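Local coordinates for xyloglucan-specific endo-beta-1,4-glucanase BoGH9A (Bacteroides ovatus, PDB 6DHT), which cleaves the beta-1,4-glucan backbone of xyloglucan at internal linkages, releasing xyloglucan oligosaccharides, at residues A[114-119]-A[127-132]; A[185-190]-A[280-285]; A[207-212]-A[286-291]; A[220-225]-A[272-277]. One frame throughout, in Å; residues are numbered along the deposited sequence. Where two conformers were deposited one is given.

In the fold
All four contacts belong to the helical glycosyl hydrolase family 9 part of the chain, whose fold in this family is an (alpha/alpha)6 barrel. Contact 1 closes before the others open; its centre lies about 20 to 22 Å from theirs, yet F115 meets M186 and R119 meets F220. The segments of contacts 2 and 3 alternate along the chain, and contact 4 falls within both. Contact 4 pairs helices 213-226 and 265-281; contact 2, centre about 11 Å away, joins helix 176-192 to the end of 265-281, with Q187 probably hydrogen-bonding Q277. Contact 3, centre about 13 Å from contact 2, joins the calcium loop to the loop before helix 292-309, Y285 packing on P212.

Contact 1: residues A[114-119]-A[127-132]; sequences SFYYQR and QYAGQW
The C-terminal end of helix 105-117 meets the short helix 126-129 and the type II' turn A129-W132 that starts on its last residue, with Y116 and Y117 reaching across to Y128, A129 and W132. The polar link is Y117 OH, which donates to A129 O at 2.7 Å; it approaches 43° out of the carbonyl plane, at a C=O...O angle of 115°. Y117 CE1 lies 3.8 Å from A129 CB and 3.9 Å from W132 CB, and Y117 OH sits 3.7 Å from W132 CE3. With CG anti to the backbone N (chi1 164°), the Y116 ring extends to Y128 and A129, its side chain crossing that of Y128 at about a right angle. Y116 OH comes within 3.5 Å of Y128 CB, while A129 CB lies at the ring edge, 4.1 Å from Y116 CE2. Beyond the pair, W132 NE1 binds D508 O. One phenol thus grips the carbonyl at the start of the turn while both rings pack against A129 CB, so the joint is part polar and part apolar.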
loop_
_atom_site.group_PDB
_atom_site.type_symbol
_atom_site.label_atom_id
_atom_site.label_comp_id
_atom_site.label_asym_id
_atom_site.label_seq_id
_atom_site.Cartn_x
_atom_site.Cartn_y
_atom_site.Cartn_z
ATOM N N SER A 114 -3.182 9.660 4.781
ATOM C CA SER A 114 -2.609 8.968 5.933
ATOM C C SER A 114 -1.108 9.213 6.040
ATOM O O SER A 114 -0.562 9.288 7.157
ATOM C CB SER A 114 -2.877 7.464 5.841
ATOM O OG SER A 114 -2.060 6.817 4.868
ATOM N N PHE A 115 -0.430 9.332 4.898
ATOM C CA PHE A 115 1.002 9.559 4.875
ATOM C C PHE A 115 1.361 10.914 5.497
ATOM O O PHE A 115 2.376 11.038 6.204
ATOM C CB PHE A 115 1.538 9.458 3.448
ATOM C CG PHE A 115 1.533 8.052 2.915
ATOM C CD1 PHE A 115 0.398 7.513 2.326
ATOM C CD2 PHE A 115 2.675 7.255 3.029
ATOM C CE1 PHE A 115 0.397 6.186 1.882
ATOM C CE2 PHE A 115 2.670 5.950 2.573
ATOM C CZ PHE A 115 1.524 5.419 2.015
ATOM N N TYR A 116 0.526 11.921 5.243
ATOM C CA TYR A 116 0.697 13.225 5.866
ATOM C C TYR A 116 0.690 13.108 7.399
ATOM O O TYR A 116 1.555 13.652 8.077
ATOM C CB TYR A 116 -0.351 14.225 5.352
ATOM C CG TYR A 116 -0.461 15.446 6.242
ATOM C CD1 TYR A 116 0.445 16.496 6.146
ATOM C CD2 TYR A 116 -1.472 15.539 7.185
ATOM C CE1 TYR A 116 0.347 17.596 6.982
ATOM C CE2 TYR A 116 -1.578 16.641 8.013
ATOM C CZ TYR A 116 -0.669 17.669 7.897
ATOM O OH TYR A 116 -0.752 18.777 8.720
ATOM N N TYR A 117 -0.260 12.341 7.945
ATOM C CA TYR A 117 -0.310 12.141 9.380
ATOM C C TYR A 117 0.944 11.419 9.913
ATOM O O TYR A 117 1.334 11.608 11.071
ATOM C CB TYR A 117 -1.569 11.378 9.769
ATOM C CG TYR A 117 -2.828 12.190 9.617
ATOM C CD1 TYR A 117 -3.131 13.212 10.519
ATOM C CD2 TYR A 117 -3.739 11.921 8.604
ATOM C CE1 TYR A 117 -4.292 13.933 10.410
ATOM C CE2 TYR A 117 -4.887 12.657 8.478
ATOM C CZ TYR A 117 -5.159 13.663 9.395
ATOM O OH TYR A 117 -6.338 14.373 9.255
ATOM N N GLN A 118 1.581 10.595 9.090
ATOM C CA GLN A 118 2.796 9.894 9.494
ATOM C C GLN A 118 4.081 10.745 9.437
ATOM O O GLN A 118 5.184 10.258 9.748
ATOM C CB GLN A 118 3.015 8.649 8.635
ATOM C CG GLN A 118 1.958 7.553 8.748
ATOM C CD GLN A 118 1.980 6.831 10.077
ATOM O OE1 GLN A 118 1.161 7.106 10.954
ATOM N NE2 GLN A 118 2.879 5.865 10.212
ATOM N N ARG A 119 3.974 11.996 8.995
ATOM C CA ARG A 119 5.179 12.790 8.771
ATOM C C ARG A 119 5.861 13.147 10.071
ATOM O O ARG A 119 5.209 13.501 11.048
ATOM C CB ARG A 119 4.841 14.108 8.086
ATOM C CG ARG A 119 4.494 13.988 6.598
ATOM C CD ARG A 119 4.392 15.360 5.999
ATOM N NE ARG A 119 3.805 15.340 4.657
ATOM C CZ ARG A 119 3.584 16.436 3.942
ATOM N NH1 ARG A 119 3.937 17.616 4.442
ATOM N NH2 ARG A 119 3.030 16.353 2.732
ATOM N N GLN A 127 -5.401 23.057 10.353
ATOM C CA GLN A 127 -5.836 23.445 9.027
ATOM C C GLN A 127 -5.884 22.250 8.063
ATOM O O GLN A 127 -6.812 22.107 7.296
ATOM C CB GLN A 127 -4.873 24.505 8.472
ATOM C CG GLN A 127 -5.361 25.163 7.222
ATOM C CD GLN A 127 -4.282 25.985 6.546
ATOM O OE1 GLN A 127 -3.400 26.547 7.205
ATOM N NE2 GLN A 127 -4.338 26.047 5.218
ATOM N N TYR A 128 -4.856 21.411 8.113
ATOM C CA TYR A 128 -4.750 20.256 7.226
ATOM C C TYR A 128 -5.189 18.971 7.934
ATOM O O TYR A 128 -5.714 18.053 7.286
ATOM C CB TYR A 128 -3.314 20.094 6.775
ATOM C CG TYR A 128 -2.716 21.398 6.296
ATOM C CD1 TYR A 128 -3.131 21.961 5.100
ATOM C CD2 TYR A 128 -1.758 22.074 7.054
ATOM C CE1 TYR A 128 -2.605 23.155 4.662
ATOM C CE2 TYR A 128 -1.217 23.274 6.607
ATOM C CZ TYR A 128 -1.654 23.796 5.420
ATOM O OH TYR A 128 -1.138 24.984 4.953
ATOM N N ALA A 129 -5.015 18.936 9.261
ATOM C CA ALA A 129 -5.114 17.697 10.036
ATOM C C ALA A 129 -6.475 17.461 10.642
ATOM O O ALA A 129 -6.795 16.336 11.017
ATOM C CB ALA A 129 -4.063 17.690 11.134
ATOM N N GLY A 130 -7.283 18.506 10.766
ATOM C CA GLY A 130 -8.538 18.364 11.492
ATOM C C GLY A 130 -8.272 18.139 12.975
ATOM O O GLY A 130 -7.317 18.686 13.537
ATOM N N GLN A 131 -9.089 17.316 13.622
ATOM C CA GLN A 131 -8.939 17.147 15.065
ATOM C C GLN A 131 -7.650 16.421 15.458
ATOM O O GLN A 131 -7.236 16.486 16.613
ATOM C CB GLN A 131 -10.146 16.430 15.672
ATOM C CG GLN A 131 -10.332 15.008 15.225
ATOM C CD GLN A 131 -11.539 14.355 15.890
ATOM O OE1 GLN A 131 -11.842 14.623 17.047
ATOM N NE2 GLN A 131 -12.241 13.518 15.150
ATOM N N TRP A 132 -7.006 15.744 14.503
ATOM C CA TRP A 132 -5.772 15.002 14.806
ATOM C C TRP A 132 -4.534 15.842 14.543
ATOM O O TRP A 132 -3.621 15.420 13.831
ATOM C CB TRP A 132 -5.702 13.699 13.996
ATOM C CG TRP A 132 -6.930 12.826 14.169
ATOM C CD1 TRP A 132 -7.150 11.902 15.145
ATOM C CD2 TRP A 132 -8.096 12.831 13.351
ATOM N NE1 TRP A 132 -8.379 11.330 14.981
ATOM C CE2 TRP A 132 -8.981 11.883 13.879
ATOM C CE3 TRP A 132 -8.477 13.549 12.214
ATOM C CZ2 TRP A 132 -10.221 11.640 13.316
ATOM C CZ3 TRP A 132 -9.697 13.306 11.658
ATOM C CH2 TRP A 132 -10.555 12.357 12.193
#

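Contact 2: residues A[185-190]-A[280-285]; sequences LMQSIY and RLFASY. With EDO (1,2-ethanediol), chain I.
Y190 and Y285 point their hydroxyls at each other tip to tip, 3.8 Å between the two OH atoms, with a water in the plane of both rings, at their edges. This water lies 2.8 Å from Y190 OH and donates to L281 O at 2.9 Å, so it joins the two segments. L281 O lies at the Y285 ring edge, and S284 CB covers one face of that ring. F282 CE1, at its ring edge, stands 3.7 Å from Q187 OE1. L281 CD1 fills the middle, 3.7 Å from Q187 CD and 3.9 Å from Y190 CD2. The Q187 chain runs extended past CG (chi2 -171°), and its NE2 bonds Q277 and S278, whereas the buried OE1 has no polar partner. An alanine at Q187 would probably leave Q277 OE1 and S278 OG without this amide donor and open a gap beside L281 CD1. This is side-chain packing between helix 176-192 and the C-terminal end and following turn of helix 265-281, in the helical GH9 domain.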
loop_
_atom_site.group_PDB
_atom_site.type_symbol
_atom_site.label_atom_id
_atom_site.label_comp_id
_atom_site.label_asym_id
_atom_site.label_seq_id
_atom_site.Cartn_x
_atom_site.Cartn_y
_atom_site.Cartn_z
ATOM N N LEU A 185 5.654 1.672 -5.397
ATOM C CA LEU A 185 4.339 1.149 -5.748
ATOM C C LEU A 185 3.384 2.298 -6.082
ATOM O O LEU A 185 2.713 2.261 -7.121
ATOM C CB LEU A 185 3.783 0.291 -4.600
ATOM C CG LEU A 185 2.374 -0.261 -4.846
ATOM C CD1 LEU A 185 2.308 -1.116 -6.098
ATOM C CD2 LEU A 185 1.923 -1.047 -3.631
ATOM N N MET A 186 3.322 3.323 -5.235
ATOM C CA MET A 186 2.392 4.413 -5.462
ATOM C C MET A 186 2.746 5.155 -6.736
ATOM O O MET A 186 1.858 5.551 -7.501
ATOM C CB MET A 186 2.288 5.345 -4.261
ATOM C CG MET A 186 1.628 4.667 -3.067
ATOM S SD MET A 186 1.428 5.721 -1.636
ATOM C CE MET A 186 3.069 5.741 -0.995
ATOM N N GLN A 187 4.032 5.350 -6.972
ATOM C CA GLN A 187 4.489 6.037 -8.189
ATOM C C GLN A 187 4.312 5.184 -9.441
ATOM O O GLN A 187 4.272 5.723 -10.561
ATOM C CB GLN A 187 5.942 6.560 -8.007
ATOM C CG GLN A 187 5.962 7.741 -7.055
ATOM C CD GLN A 187 7.276 8.509 -6.923
ATOM O OE1 GLN A 187 7.243 9.636 -6.433
ATOM N NE2 GLN A 187 8.398 7.909 -7.272
ATOM N N SER A 188 4.201 3.866 -9.311
ATOM C CA SER A 188 3.845 3.018 -10.456
ATOM C C SER A 188 2.415 3.369 -10.888
ATOM O O SER A 188 2.137 3.575 -12.081
ATOM C CB SER A 188 3.928 1.525 -10.105
ATOM O OG SER A 188 5.247 1.147 -9.742
ATOM N N ILE A 189 1.490 3.470 -9.943
ATOM C CA ILE A 189 0.103 3.768 -10.297
ATOM C C ILE A 189 -0.035 5.234 -10.756
ATOM O O ILE A 189 -0.785 5.546 -11.700
ATOM C CB ILE A 189 -0.866 3.380 -9.120
ATOM C CG1 ILE A 189 -1.204 1.871 -9.159
ATOM C CG2 ILE A 189 -2.169 4.150 -9.149
ATOM C CD1 ILE A 189 -0.090 0.957 -9.002
ATOM N N TYR A 190 0.711 6.127 -10.116
ATOM C CA TYR A 190 0.750 7.525 -10.550
ATOM C C TYR A 190 1.001 7.671 -12.062
ATOM O O TYR A 190 0.320 8.440 -12.756
ATOM C CB TYR A 190 1.836 8.275 -9.760
ATOM C CG TYR A 190 2.037 9.671 -10.287
ATOM C CD1 TYR A 190 1.199 10.709 -9.887
ATOM C CD2 TYR A 190 3.063 9.942 -11.192
ATOM C CE1 TYR A 190 1.346 11.989 -10.433
ATOM C CE2 TYR A 190 3.218 11.179 -11.705
ATOM C CZ TYR A 190 2.382 12.204 -11.309
ATOM O OH TYR A 190 2.585 13.457 -11.891
ATOM N N ARG A 280 12.545 10.786 -13.142
ATOM C CA ARG A 280 11.685 11.017 -14.297
ATOM C C ARG A 280 10.430 11.785 -13.919
ATOM O O ARG A 280 9.994 12.702 -14.616
ATOM C CB ARG A 280 11.266 9.692 -14.946
ATOM C CG ARG A 280 12.399 8.811 -15.373
ATOM C CD ARG A 280 11.919 7.639 -16.243
ATOM N NE ARG A 280 10.866 6.821 -15.642
ATOM C CZ ARG A 280 11.077 5.770 -14.848
ATOM N NH1 ARG A 280 12.309 5.406 -14.544
ATOM N NH2 ARG A 280 10.044 5.093 -14.347
ATOM N N LEU A 281 9.813 11.394 -12.805
ATOM C CA LEU A 281 8.518 11.960 -12.463
ATOM C C LEU A 281 8.586 13.398 -12.002
ATOM O O LEU A 281 7.598 14.114 -12.092
ATOM C CB LEU A 281 7.822 11.134 -11.382
ATOM C CG LEU A 281 7.626 9.647 -11.692
ATOM C CD1 LEU A 281 6.836 8.992 -10.548
ATOM C CD2 LEU A 281 7.054 9.367 -13.033
ATOM N N PHE A 282 9.726 13.808 -11.435
ATOM C CA PHE A 282 9.859 15.160 -10.921
ATOM C C PHE A 282 10.549 16.105 -11.936
ATOM O O PHE A 282 10.750 17.272 -11.630
ATOM C CB PHE A 282 10.611 15.146 -9.587
ATOM C CG PHE A 282 9.766 14.708 -8.420
ATOM C CD1 PHE A 282 9.580 13.359 -8.149
ATOM C CD2 PHE A 282 9.177 15.643 -7.589
ATOM C CE1 PHE A 282 8.799 12.952 -7.072
ATOM C CE2 PHE A 282 8.410 15.239 -6.502
ATOM C CZ PHE A 282 8.232 13.894 -6.250
ATOM N N ALA A 283 10.865 15.600 -13.119
ATOM C CA ALA A 283 11.516 16.417 -14.171
ATOM C C ALA A 283 10.707 17.657 -14.539
ATOM O O ALA A 283 11.286 18.720 -14.804
ATOM C CB ALA A 283 11.750 15.578 -15.400
ATOM N N SER A 284 9.382 17.529 -14.552
ATOM C CA SER A 284 8.481 18.635 -14.846
ATOM C C SER A 284 8.251 19.607 -13.703
ATOM O O SER A 284 7.565 20.614 -13.901
ATOM C CB SER A 284 7.112 18.097 -15.286
ATOM O OG SER A 284 7.234 17.375 -16.495
ATOM N N TYR A 285 8.788 19.326 -12.513
ATOM C CA TYR A 285 8.447 20.105 -11.325
ATOM C C TYR A 285 9.673 20.760 -10.693
ATOM O O TYR A 285 9.851 20.783 -9.477
ATOM C CB TYR A 285 7.642 19.207 -10.336
ATOM C CG TYR A 285 6.426 18.615 -11.017
ATOM C CD1 TYR A 285 5.345 19.418 -11.356
ATOM C CD2 TYR A 285 6.378 17.266 -11.360
ATOM C CE1 TYR A 285 4.249 18.905 -12.011
ATOM C CE2 TYR A 285 5.280 16.736 -12.021
ATOM C CZ TYR A 285 4.220 17.557 -12.338
ATOM O OH TYR A 285 3.118 17.066 -12.997
HETATM C C1 EDO I . 6.263 11.388 -15.638
HETATM O O1 EDO I . 7.550 10.884 -16.033
HETATM C C2 EDO I . 5.203 10.499 -16.272
HETATM O O2 EDO I . 5.639 9.133 -16.230
HETATM O O HOH W 1 5.012 13.468 -13.341
#

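Contact 3: residues A[207-212]-A[286-291]; sequences SNNHTP and EEDYPG. With CA (calcium ion), chain D; EDO (1,2-ethanediol), chain H.
H210 N and T211 OG1 both donate to D288 OD2. The bond from H210 N to the syn lone pair of D288 OD2 is 2.8 Å long with an N-H...O angle of 140°; that from T211 OG1 to the anti lone pair of D288 OD2 is 2.7 Å. The other carboxylate oxygen, D288 OD1, accepts from a water that also bonds H210 ND1. An alanine at D288 would probably leave H210 N and T211 OG1 without this shared acceptor and the water without one of its two protein partners.

The N209 amide stacks on the D288 carboxylate, the planes 20° apart, with N209 CG 3.3 Å from D288 OD2. In a face contact, E287 OE1 sits over the H210 ring, 3.5 Å from H210 CG and offset toward the rim. In an edge contact, Y289 CE2 lies 3.8 Å from T211 OG1, while Y289 OH bonds D216.

Calcium is held by N209 OD1 at 2.4 Å and T211 O at 2.3 Å, with a water and E206, D213 and D216. N209 OD1 also accepts from T211 N, forming an Asx turn. The whole is a calcium-binding loop ahead of helix 213-226, to which the 286-291 loop is joined through D288.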
loop_
_atom_site.group_PDB
_atom_site.type_symbol
_atom_site.label_atom_id
_atom_site.label_comp_id
_atom_site.label_asym_id
_atom_site.label_seq_id
_atom_site.Cartn_x
_atom_site.Cartn_y
_atom_site.Cartn_z
ATOM N N SER A 207 -0.891 21.581 -1.100
ATOM C CA SER A 207 -2.037 21.490 -2.002
ATOM C C SER A 207 -2.205 22.694 -2.928
ATOM O O SER A 207 -2.931 22.603 -3.909
ATOM C CB SER A 207 -3.348 21.252 -1.256
ATOM O OG SER A 207 -3.409 19.919 -0.746
ATOM N N ASN A 208 -1.529 23.802 -2.639
ATOM C CA ASN A 208 -1.690 24.993 -3.489
ATOM C C ASN A 208 -0.469 25.320 -4.335
ATOM O O ASN A 208 -0.392 26.402 -4.918
ATOM C CB ASN A 208 -2.127 26.196 -2.651
ATOM C CG ASN A 208 -3.532 26.024 -2.084
ATOM O OD1 ASN A 208 -3.765 26.250 -0.899
ATOM N ND2 ASN A 208 -4.468 25.595 -2.928
ATOM N N ASN A 209 0.463 24.381 -4.447
ATOM C CA ASN A 209 1.608 24.577 -5.324
ATOM C C ASN A 209 1.303 24.049 -6.728
ATOM O O ASN A 209 0.151 23.790 -7.044
ATOM C CB ASN A 209 2.881 23.973 -4.730
ATOM C CG ASN A 209 2.880 22.455 -4.711
ATOM O OD1 ASN A 209 2.035 21.787 -5.328
ATOM N ND2 ASN A 209 3.855 21.907 -4.010
ATOM N N HIS A 210 2.336 23.861 -7.543
ATOM C CA HIS A 210 2.156 23.452 -8.936
ATOM C C HIS A 210 2.451 21.978 -9.199
ATOM O O HIS A 210 2.623 21.560 -10.349
ATOM C CB HIS A 210 3.038 24.317 -9.855
ATOM C CG HIS A 210 2.548 25.722 -10.005
ATOM N ND1 HIS A 210 2.547 26.625 -8.964
ATOM C CD2 HIS A 210 2.028 26.375 -11.070
ATOM C CE1 HIS A 210 2.048 27.775 -9.382
ATOM N NE2 HIS A 210 1.728 27.650 -10.658
ATOM N N THR A 211 2.494 21.187 -8.123
ATOM C CA THR A 211 2.923 19.796 -8.205
ATOM C C THR A 211 1.762 18.909 -7.738
ATOM O O THR A 211 1.073 19.267 -6.784
ATOM C CB THR A 211 4.133 19.562 -7.328
ATOM O OG1 THR A 211 5.186 20.461 -7.740
ATOM C CG2 THR A 211 4.647 18.145 -7.496
ATOM N N PRO A 212 1.521 17.788 -8.438
ATOM C CA PRO A 212 0.506 16.851 -7.922
ATOM C C PRO A 212 0.784 16.442 -6.481
ATOM O O PRO A 212 1.917 16.127 -6.098
ATOM C CB PRO A 212 0.628 15.646 -8.863
ATOM C CG PRO A 212 1.128 16.260 -10.175
ATOM C CD PRO A 212 2.115 17.304 -9.699
ATOM N N GLU A 286 10.496 21.339 -11.560
ATOM C CA GLU A 286 11.656 22.084 -11.129
ATOM C C GLU A 286 11.250 23.335 -10.357
ATOM O O GLU A 286 11.998 23.802 -9.497
ATOM C CB GLU A 286 12.499 22.465 -12.343
ATOM C CG GLU A 286 13.250 21.290 -12.932
ATOM C CD GLU A 286 14.385 20.804 -12.034
ATOM O OE1 GLU A 286 14.962 21.634 -11.278
ATOM O OE2 GLU A 286 14.703 19.588 -12.093
ATOM N N GLU A 287 10.063 23.859 -10.626
ATOM C CA GLU A 287 9.587 25.037 -9.917
ATOM C C GLU A 287 9.477 24.796 -8.424
ATOM O O GLU A 287 9.981 25.572 -7.614
ATOM C CB GLU A 287 8.245 25.505 -10.481
ATOM C CG GLU A 287 7.638 26.667 -9.720
ATOM C CD GLU A 287 6.343 27.177 -10.339
ATOM O OE1 GLU A 287 5.765 26.478 -11.199
ATOM O OE2 GLU A 287 5.907 28.285 -9.964
ATOM N N ASP A 288 8.826 23.701 -8.050
ATOM C CA ASP A 288 8.613 23.406 -6.645
ATOM C C ASP A 288 9.724 22.548 -6.059
ATOM O O ASP A 288 9.967 22.575 -4.854
ATOM C CB ASP A 288 7.262 22.695 -6.488
ATOM C CG ASP A 288 6.074 23.621 -6.711
ATOM O OD1 ASP A 288 6.172 24.847 -6.453
ATOM O OD2 ASP A 288 5.022 23.136 -7.172
ATOM N N TYR A 289 10.389 21.773 -6.902
ATOM C CA TYR A 289 11.477 20.906 -6.448
ATOM C C TYR A 289 12.754 21.103 -7.260
ATOM O O TYR A 289 13.227 20.199 -7.942
ATOM C CB TYR A 289 11.002 19.438 -6.423
ATOM C CG TYR A 289 9.854 19.268 -5.454
ATOM C CD1 TYR A 289 10.085 19.135 -4.095
ATOM C CD2 TYR A 289 8.539 19.317 -5.891
ATOM C CE1 TYR A 289 9.055 19.038 -3.198
ATOM C CE2 TYR A 289 7.489 19.210 -4.991
ATOM C CZ TYR A 289 7.756 19.070 -3.645
ATOM O OH TYR A 289 6.743 18.968 -2.715
ATOM N N PRO A 290 13.340 22.304 -7.148
ATOM C CA PRO A 290 14.493 22.633 -7.993
ATOM C C PRO A 290 15.682 21.722 -7.739
ATOM O O PRO A 290 16.086 21.533 -6.594
ATOM C CB PRO A 290 14.816 24.078 -7.589
ATOM C CG PRO A 290 14.187 24.273 -6.263
ATOM C CD PRO A 290 12.947 23.429 -6.285
ATOM N N GLY A 291 16.208 21.130 -8.802
ATOM C CA GLY A 291 17.385 20.301 -8.703
ATOM C C GLY A 291 17.163 18.865 -8.282
ATOM O O GLY A 291 18.087 18.059 -8.333
HETATM CA CA CA D . 0.535 20.069 -4.715
HETATM C C1 EDO H . -1.725 21.270 -10.154
HETATM O O1 EDO H . -1.017 21.517 -8.935
HETATM C C2 EDO H . -1.002 20.145 -10.880
HETATM O O2 EDO H . -1.084 18.981 -10.059
HETATM O O HOH W 2 -1.086 21.379 -5.828
HETATM O O HOH W 3 4.037 26.548 -6.651
#

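Contact 4: residues A[220-225]-A[272-277]; sequences FNLDWM and AAVMAQ
L222 and M275 make the tight part of this helix pair, with the M275 methyl resting against the other helix. M275 CE lies 3.4 Å from L222 O. The same M275 CE is 3.7 Å from L222 CD2 and equally 3.7 Å from M225 CB, so one methyl touches backbone and two side chains at once. The torsions take it there: chi2 of -66° bends the M275 chain about CB-CG and so places SD, and the extended chi3 of 171° then places CE against helix 213-226. The L222 and M275 side chains run alongside in opposite senses.

Beside it the fit is looser. V274 CG1 lies 3.9 Å from M225 CE and 4.1 Å from L222 CD2, the M225 side chain crossing that of V274 at about a right angle. The helix segments run at 124° between their directions; with an 11.4 Å gap between the segment axes, the methionine and leucine side chains span much of the interval. Solvent is reached on the far side of helix 213-226, where the partly exposed D223 points away and pairs with K164; all four touching residues are buried. Around them, F292 and F282 pack on L222, A296 and A300 on M275, and I183 on V274.

With nothing but methyls, methylenes, two thioether sulfurs and one carbonyl oxygen meeting, the two segments are held to each other by van der Waals contact and burial, not by directed polar bonds.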
loop_
_atom_site.group_PDB
_atom_site.type_symbol
_atom_site.label_atom_id
_atom_site.label_comp_id
_atom_site.label_asym_id
_atom_site.label_seq_id
_atom_site.Cartn_x
_atom_site.Cartn_y
_atom_site.Cartn_z
ATOM N N PHE A 220 8.265 14.234 0.473
ATOM C CA PHE A 220 8.537 14.435 1.891
ATOM C C PHE A 220 9.411 13.311 2.427
ATOM O O PHE A 220 10.269 13.526 3.295
ATOM C CB PHE A 220 7.273 14.524 2.722
ATOM C CG PHE A 220 7.537 15.071 4.085
ATOM C CD1 PHE A 220 7.600 16.440 4.285
ATOM C CD2 PHE A 220 7.811 14.227 5.144
ATOM C CE1 PHE A 220 7.875 16.960 5.549
ATOM C CE2 PHE A 220 8.090 14.753 6.415
ATOM C CZ PHE A 220 8.139 16.123 6.597
ATOM N N ASN A 221 9.183 12.094 1.938
ATOM C CA ASN A 221 10.003 10.964 2.312
ATOM C C ASN A 221 11.255 10.842 1.425
ATOM O O ASN A 221 12.307 10.505 1.928
ATOM C CB ASN A 221 9.208 9.656 2.326
ATOM C CG ASN A 221 9.929 8.555 3.087
ATOM O OD1 ASN A 221 9.880 8.530 4.313
ATOM N ND2 ASN A 221 10.618 7.660 2.388
ATOM N N LEU A 222 11.150 11.072 0.115
ATOM C CA LEU A 222 12.335 11.051 -0.752
ATOM C C LEU A 222 13.440 11.979 -0.245
ATOM O O LEU A 222 14.631 11.632 -0.303
ATOM C CB LEU A 222 11.969 11.441 -2.176
ATOM C CG LEU A 222 11.104 10.399 -2.919
ATOM C CD1 LEU A 222 10.405 11.003 -4.165
ATOM C CD2 LEU A 222 11.909 9.131 -3.267
ATOM N N ASP A 223 13.045 13.146 0.243
ATOM C CA ASP A 223 14.031 14.115 0.729
ATOM C C ASP A 223 14.780 13.533 1.922
ATOM O O ASP A 223 16.008 13.659 2.021
ATOM C CB ASP A 223 13.336 15.413 1.117
ATOM C CG ASP A 223 14.279 16.586 1.185
ATOM O OD1 ASP A 223 15.306 16.563 0.472
ATOM O OD2 ASP A 223 13.960 17.533 1.929
ATOM N N TRP A 224 14.059 12.881 2.830
ATOM C CA TRP A 224 14.730 12.163 3.910
ATOM C C TRP A 224 15.647 11.052 3.368
ATOM O O TRP A 224 16.785 10.894 3.824
ATOM C CB TRP A 224 13.723 11.563 4.908
ATOM C CG TRP A 224 14.394 10.558 5.757
ATOM C CD1 TRP A 224 15.389 10.800 6.652
ATOM C CD2 TRP A 224 14.216 9.137 5.739
ATOM N NE1 TRP A 224 15.814 9.632 7.215
ATOM C CE2 TRP A 224 15.122 8.588 6.660
ATOM C CE3 TRP A 224 13.365 8.272 5.046
ATOM C CZ2 TRP A 224 15.193 7.227 6.899
ATOM C CZ3 TRP A 224 13.440 6.924 5.298
ATOM C CH2 TRP A 224 14.338 6.412 6.199
ATOM N N MET A 225 15.161 10.260 2.405
ATOM C CA MET A 225 15.940 9.138 1.884
ATOM C C MET A 225 17.322 9.582 1.385
ATOM O O MET A 225 18.300 8.879 1.604
ATOM C CB MET A 225 15.175 8.425 0.758
ATOM C CG MET A 225 13.953 7.699 1.227
ATOM S SD MET A 225 13.120 6.801 -0.099
ATOM C CE MET A 225 14.116 5.326 -0.185
ATOM N N ALA A 272 17.972 3.098 -5.056
ATOM C CA ALA A 272 18.354 3.354 -6.438
ATOM C C ALA A 272 17.137 3.323 -7.352
ATOM O O ALA A 272 16.961 4.200 -8.181
ATOM C CB ALA A 272 19.393 2.353 -6.886
ATOM N N ALA A 273 16.285 2.323 -7.164
ATOM C CA ALA A 273 15.113 2.157 -8.025
ATOM C C ALA A 273 14.178 3.345 -7.878
ATOM O O ALA A 273 13.739 3.925 -8.859
ATOM C CB ALA A 273 14.401 0.880 -7.687
ATOM N N VAL A 274 13.840 3.695 -6.639
ATOM C CA VAL A 274 12.878 4.762 -6.422
ATOM C C VAL A 274 13.445 6.124 -6.784
ATOM O O VAL A 274 12.732 6.996 -7.239
ATOM C CB VAL A 274 12.298 4.702 -4.993
ATOM C CG1 VAL A 274 13.215 5.314 -3.967
ATOM C CG2 VAL A 274 10.927 5.364 -4.934
ATOM N N MET A 275 14.752 6.295 -6.630
ATOM C CA MET A 275 15.352 7.569 -7.007
ATOM C C MET A 275 15.424 7.721 -8.540
ATOM O O MET A 275 15.116 8.780 -9.057
ATOM C CB MET A 275 16.725 7.731 -6.330
ATOM C CG MET A 275 16.606 7.979 -4.835
ATOM S SD MET A 275 15.833 9.550 -4.511
ATOM C CE MET A 275 15.593 9.424 -2.744
ATOM N N ALA A 276 15.760 6.638 -9.223
ATOM C CA ALA A 276 15.737 6.642 -10.686
ATOM C C ALA A 276 14.302 6.899 -11.209
ATOM O O ALA A 276 14.093 7.713 -12.119
ATOM C CB ALA A 276 16.282 5.339 -11.208
ATOM N N GLN A 277 13.323 6.193 -10.635
ATOM C CA GLN A 277 11.920 6.429 -10.950
ATOM C C GLN A 277 11.552 7.895 -10.708
ATOM O O GLN A 277 10.982 8.560 -11.559
ATOM C CB GLN A 277 11.063 5.527 -10.053
ATOM C CG GLN A 277 9.562 5.472 -10.370
ATOM C CD GLN A 277 8.771 4.803 -9.265
ATOM O OE1 GLN A 277 8.918 5.132 -8.092
ATOM N NE2 GLN A 277 7.945 3.857 -9.638
#